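Local coordinates for protein acyl-coenzyme A oxidase acox-1.1 (Caenorhabditis elegans, PDB 5K3H) that catalyses the FAD-dependent desaturation of acyl-CoA to trans-2-enoyl-CoA, reducing oxygen to hydrogen peroxide, in the first step of peroxisomal beta-oxidation, at residues Glu70-Leu82 with Leu101-Met113. Sequence-based numbering, arbitrary orientation.
Sequences EKIMESARKLTVL and LNNEVLGIEGNPM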
loop_
_atom_site.group_PDB
_atom_site.type_symbol
_atom_site.label_atom_id
_atom_site.label_comp_id
_atom_site.label_asym_id
_atom_site.label_seq_id
_atom_site.Cartn_x
_atom_site.Cartn_y
_atom_site.Cartn_z
ATOM N N GLU B 70 19.984 -15.129 -3.386
ATOM C CA GLU B 70 20.397 -15.630 -2.076
ATOM C C GLU B 70 19.203 -16.135 -1.266
ATOM O O GLU B 70 19.300 -17.156 -0.576
ATOM C CB GLU B 70 21.139 -14.532 -1.314
ATOM C CG GLU B 70 22.474 -14.137 -1.908
ATOM C CD GLU B 70 23.000 -12.831 -1.317
ATOM O OE1 GLU B 70 22.256 -12.184 -0.535
ATOM O OE2 GLU B 70 24.149 -12.427 -1.644
ATOM N N LYS B 71 18.065 -15.437 -1.336
ATOM C CA LYS B 71 16.885 -15.881 -0.597
ATOM C C LYS B 71 16.436 -17.263 -1.056
ATOM O O LYS B 71 16.075 -18.112 -0.232
ATOM C CB LYS B 71 15.734 -14.881 -0.768
ATOM C CG LYS B 71 15.904 -13.517 -0.123
ATOM C CD LYS B 71 14.756 -12.629 -0.589
ATOM C CE LYS B 71 15.005 -11.153 -0.307
ATOM N NZ LYS B 71 14.060 -10.581 0.669
ATOM N N ILE B 72 16.439 -17.502 -2.371
ATOM C CA ILE B 72 15.968 -18.789 -2.896
ATOM C C ILE B 72 16.912 -19.931 -2.492
ATOM O O ILE B 72 16.454 -21.004 -2.070
ATOM C CB ILE B 72 15.756 -18.690 -4.424
ATOM C CG1 ILE B 72 14.608 -17.697 -4.706
ATOM C CG2 ILE B 72 15.453 -20.056 -5.029
ATOM C CD1 ILE B 72 14.318 -17.410 -6.173
ATOM N N MET B 73 18.236 -19.715 -2.581
ATOM C CA MET B 73 19.201 -20.698 -2.068
ATOM C C MET B 73 18.960 -21.012 -0.588
ATOM O O MET B 73 18.916 -22.180 -0.184
ATOM C CB MET B 73 20.631 -20.196 -2.278
ATOM C CG MET B 73 21.213 -20.534 -3.648
ATOM S SD MET B 73 21.321 -22.301 -4.036
ATOM C CE MET B 73 22.816 -22.756 -3.142
ATOM N N GLU B 74 18.843 -19.974 0.242
ATOM C CA GLU B 74 18.604 -20.170 1.665
ATOM C C GLU B 74 17.301 -20.929 1.904
ATOM O O GLU B 74 17.238 -21.832 2.745
ATOM C CB GLU B 74 18.571 -18.800 2.351
ATOM C CG GLU B 74 18.151 -18.791 3.813
ATOM C CD GLU B 74 19.293 -19.230 4.718
ATOM O OE1 GLU B 74 20.382 -19.528 4.201
ATOM O OE2 GLU B 74 19.119 -19.279 5.944
ATOM N N SER B 75 16.250 -20.579 1.166
ATOM C CA SER B 75 14.959 -21.229 1.347
ATOM C C SER B 75 15.044 -22.715 0.999
ATOM O O SER B 75 14.425 -23.554 1.665
ATOM C CB SER B 75 13.902 -20.490 0.501
ATOM O OG SER B 75 12.580 -20.977 0.692
ATOM N N ALA B 76 15.785 -23.056 -0.069
ATOM C CA ALA B 76 15.989 -24.460 -0.433
ATOM C C ALA B 76 16.835 -25.184 0.610
ATOM O O ALA B 76 16.553 -26.337 0.964
ATOM C CB ALA B 76 16.637 -24.559 -1.817
ATOM N N ARG B 77 17.883 -24.522 1.107
ATOM C CA ARG B 77 18.679 -25.064 2.202
ATOM C C ARG B 77 17.804 -25.500 3.377
ATOM O O ARG B 77 17.798 -26.678 3.760
ATOM C CB ARG B 77 19.701 -24.019 2.649
ATOM C CG ARG B 77 20.759 -24.542 3.602
ATOM C CD ARG B 77 21.635 -23.414 4.142
ATOM N NE ARG B 77 20.925 -22.488 5.014
ATOM C CZ ARG B 77 20.530 -22.785 6.255
ATOM N NH1 ARG B 77 20.757 -23.987 6.771
ATOM N NH2 ARG B 77 19.888 -21.882 6.983
ATOM N N LYS B 78 17.040 -24.553 3.951
ATOM C CA LYS B 78 16.186 -24.853 5.105
ATOM C C LYS B 78 15.131 -25.890 4.770
ATOM O O LYS B 78 14.780 -26.726 5.616
ATOM C CB LYS B 78 15.514 -23.578 5.610
ATOM C CG LYS B 78 16.500 -22.582 6.135
ATOM C CD LYS B 78 15.837 -21.489 6.926
ATOM C CE LYS B 78 15.264 -20.460 5.968
ATOM N NZ LYS B 78 14.977 -19.179 6.661
ATOM N N LEU B 79 14.614 -25.862 3.543
ATOM C CA LEU B 79 13.580 -26.815 3.169
ATOM C C LEU B 79 14.094 -28.252 3.251
ATOM O O LEU B 79 13.406 -29.131 3.786
ATOM C CB LEU B 79 13.073 -26.480 1.766
ATOM C CG LEU B 79 11.771 -27.077 1.248
ATOM C CD1 LEU B 79 10.637 -26.834 2.226
ATOM C CD2 LEU B 79 11.460 -26.417 -0.082
ATOM N N THR B 80 15.311 -28.512 2.757
ATOM C CA THR B 80 15.845 -29.871 2.826
ATOM C C THR B 80 16.085 -30.300 4.273
ATOM O O THR B 80 15.808 -31.452 4.636
ATOM C CB THR B 80 17.130 -30.000 2.003
ATOM O OG1 THR B 80 18.106 -29.090 2.499
ATOM C CG2 THR B 80 16.889 -29.740 0.524
ATOM N N VAL B 81 16.589 -29.396 5.119
ATOM C CA VAL B 81 16.742 -29.740 6.532
ATOM C C VAL B 81 15.392 -30.067 7.161
ATOM O O VAL B 81 15.282 -31.003 7.962
ATOM C CB VAL B 81 17.450 -28.607 7.287
ATOM C CG1 VAL B 81 17.602 -28.978 8.749
ATOM C CG2 VAL B 81 18.793 -28.317 6.646
ATOM N N LEU B 82 14.339 -29.314 6.805
ATOM C CA LEU B 82 13.001 -29.601 7.331
ATOM C C LEU B 82 12.556 -31.021 6.997
ATOM O O LEU B 82 12.188 -31.785 7.890
ATOM C CB LEU B 82 11.968 -28.609 6.790
ATOM C CG LEU B 82 11.743 -27.261 7.485
ATOM C CD1 LEU B 82 10.583 -26.508 6.777
ATOM C CD2 LEU B 82 11.509 -27.378 9.000
ATOM N N LEU B 101 5.324 -24.347 11.904
ATOM C CA LEU B 101 6.716 -24.673 11.620
ATOM C C LEU B 101 7.230 -23.915 10.398
ATOM O O LEU B 101 8.314 -23.319 10.435
ATOM C CB LEU B 101 6.846 -26.189 11.415
ATOM C CG LEU B 101 8.168 -26.808 10.951
ATOM C CD1 LEU B 101 9.259 -26.711 12.012
ATOM C CD2 LEU B 101 7.929 -28.257 10.526
ATOM N N ASN B 102 6.445 -23.887 9.317
ATOM C CA ASN B 102 6.890 -23.182 8.123
ATOM C C ASN B 102 6.998 -21.675 8.366
ATOM O O ASN B 102 7.927 -21.032 7.859
ATOM C CB ASN B 102 5.969 -23.503 6.941
ATOM C CG ASN B 102 6.273 -24.895 6.296
ATOM O OD1 ASN B 102 7.324 -25.523 6.548
ATOM N ND2 ASN B 102 5.341 -25.373 5.478
ATOM N N ASN B 103 6.067 -21.090 9.137
ATOM C CA ASN B 103 6.131 -19.648 9.423
ATOM C C ASN B 103 7.413 -19.278 10.161
ATOM O O ASN B 103 8.031 -18.254 9.854
ATOM C CB ASN B 103 4.936 -19.200 10.269
ATOM C CG ASN B 103 3.627 -19.264 9.537
ATOM O OD1 ASN B 103 3.565 -19.124 8.317
ATOM N ND2 ASN B 103 2.553 -19.482 10.290
ATOM N N GLU B 104 7.795 -20.080 11.172
ATOM C CA GLU B 104 9.047 -19.873 11.902
ATOM C C GLU B 104 10.252 -20.034 10.984
ATOM O O GLU B 104 11.156 -19.188 10.957
ATOM C CB GLU B 104 9.165 -20.879 13.056
ATOM C CG GLU B 104 8.346 -20.591 14.300
ATOM C CD GLU B 104 9.173 -19.992 15.436
ATOM O OE1 GLU B 104 10.424 -19.962 15.353
ATOM O OE2 GLU B 104 8.549 -19.488 16.397
ATOM N N VAL B 105 10.296 -21.136 10.242
ATOM C CA VAL B 105 11.489 -21.497 9.483
ATOM C C VAL B 105 11.493 -20.832 8.114
ATOM O O VAL B 105 12.444 -20.132 7.766
ATOM C CB VAL B 105 11.608 -23.045 9.403
ATOM C CG1 VAL B 105 12.715 -23.504 8.463
ATOM C CG2 VAL B 105 11.894 -23.603 10.784
ATOM N N LEU B 106 10.411 -20.957 7.349
ATOM C CA LEU B 106 10.435 -20.500 5.964
ATOM C C LEU B 106 9.947 -19.064 5.790
ATOM O O LEU B 106 10.390 -18.386 4.858
ATOM C CB LEU B 106 9.620 -21.463 5.084
ATOM C CG LEU B 106 10.142 -22.930 4.993
ATOM C CD1 LEU B 106 9.195 -23.873 4.258
ATOM C CD2 LEU B 106 11.553 -23.017 4.375
ATOM N N GLY B 107 9.084 -18.565 6.689
ATOM C CA GLY B 107 8.651 -17.183 6.631
ATOM C C GLY B 107 7.516 -16.953 5.651
ATOM O O GLY B 107 6.778 -17.864 5.283
ATOM N N ILE B 108 7.355 -15.694 5.253
ATOM C CA ILE B 108 6.238 -15.298 4.389
ATOM C C ILE B 108 6.642 -15.011 2.941
ATOM O O ILE B 108 5.744 -14.879 2.087
ATOM C CB ILE B 108 5.466 -14.094 4.973
ATOM C CG1 ILE B 108 6.356 -12.848 5.103
ATOM C CG2 ILE B 108 4.837 -14.474 6.299
ATOM C CD1 ILE B 108 5.586 -11.587 5.479
ATOM N N GLU B 109 7.942 -14.907 2.627
ATOM C CA GLU B 109 8.347 -14.508 1.282
ATOM C C GLU B 109 8.316 -15.650 0.266
ATOM O O GLU B 109 8.563 -15.390 -0.920
ATOM C CB GLU B 109 9.734 -13.870 1.312
ATOM C CG GLU B 109 9.824 -12.665 2.263
ATOM C CD GLU B 109 11.095 -11.831 2.106
ATOM O OE1 GLU B 109 11.637 -11.806 0.979
ATOM O OE2 GLU B 109 11.547 -11.202 3.094
ATOM N N GLY B 110 7.971 -16.869 0.677
ATOM C CA GLY B 110 7.837 -18.010 -0.207
ATOM C C GLY B 110 8.884 -19.091 0.040
ATOM O O GLY B 110 9.819 -18.939 0.833
ATOM N N ASN B 111 8.692 -20.214 -0.656
ATOM C CA ASN B 111 9.696 -21.271 -0.713
ATOM C C ASN B 111 9.450 -22.086 -1.977
ATOM O O ASN B 111 8.404 -21.942 -2.620
ATOM C CB ASN B 111 9.671 -22.150 0.558
ATOM C CG ASN B 111 8.443 -23.029 0.643
ATOM O OD1 ASN B 111 8.433 -24.149 0.135
ATOM N ND2 ASN B 111 7.388 -22.518 1.282
ATOM N N PRO B 112 10.420 -22.909 -2.398
ATOM C CA PRO B 112 10.279 -23.648 -3.675
ATOM C C PRO B 112 9.139 -24.642 -3.717
ATOM O O PRO B 112 8.834 -25.168 -4.804
ATOM C CB PRO B 112 11.619 -24.373 -3.809
ATOM C CG PRO B 112 12.589 -23.505 -3.041
ATOM C CD PRO B 112 11.804 -22.989 -1.878
ATOM N N MET B 113 8.547 -24.977 -2.574
ATOM C CA MET B 113 7.459 -25.943 -2.526
ATOM C C MET B 113 6.200 -25.330 -1.939
ATOM O O MET B 113 5.329 -26.055 -1.446
ATOM C CB MET B 113 7.893 -27.184 -1.746
ATOM C CG MET B 113 8.930 -27.969 -2.497
ATOM S SD MET B 113 9.436 -29.482 -1.674
ATOM C CE MET B 113 7.904 -30.409 -1.577
HETATM O O HOH W 1 11.605 -19.636 2.807
#
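L82 and L79 of helix 70-82 pack against L101, V105 and L106 in the helical N-terminal domain of the acyl-CoA oxidase fold, where helix 101-105 runs back at 138° and leads into the loop carrying E109 to M113. The tight part lies at the L82 end. The side chains of L82 and V105 reach toward each other tip to tip, CG of L82 facing V105 CG1; CD2 of L82 slides past the isobutyl group of L101, and its CD1 lies 3.4 Å from N102 OD1 and touches L106 CD1. One turn back, CG of L79 stands anti to the backbone N (chi1 -165°), which sends its methyls to the loop: the L79 and L106 side chains cross at about a right angle, CD1 against CD1, and L79 CD2 rests 3.8 Å from M113 CG and close to P112 CD. N111 OD1 touches CD2 of L79 and accepts M113 N in an Asx turn.

K78 flanks this apolar patch. Its chain bends at chi3 (-81°), which puts K78 NZ 2.9 Å from V105 O, nearly along the C=O axis, and NZ also salt-bridges D59. A methionine in its place would probably leave V105 O without this donor and D59 without its positive mate.

Toward K71 the packing is looser and more polar. The partly exposed K71 crosses E109 at about a right angle, and its NZ reaches the syn lone pair of E109 OE1 at 2.7 Å; Y419 holds OE2. G110 lies about 9 Å (between side-chain positions) from G191, which binds FAD at a site shared between the subunits. Between salt bridge and leucines, a water bridges the segments: it accepts from S75 OG at 2.7 Å and donates to L106 O and, at 2.8 Å, to G110 O.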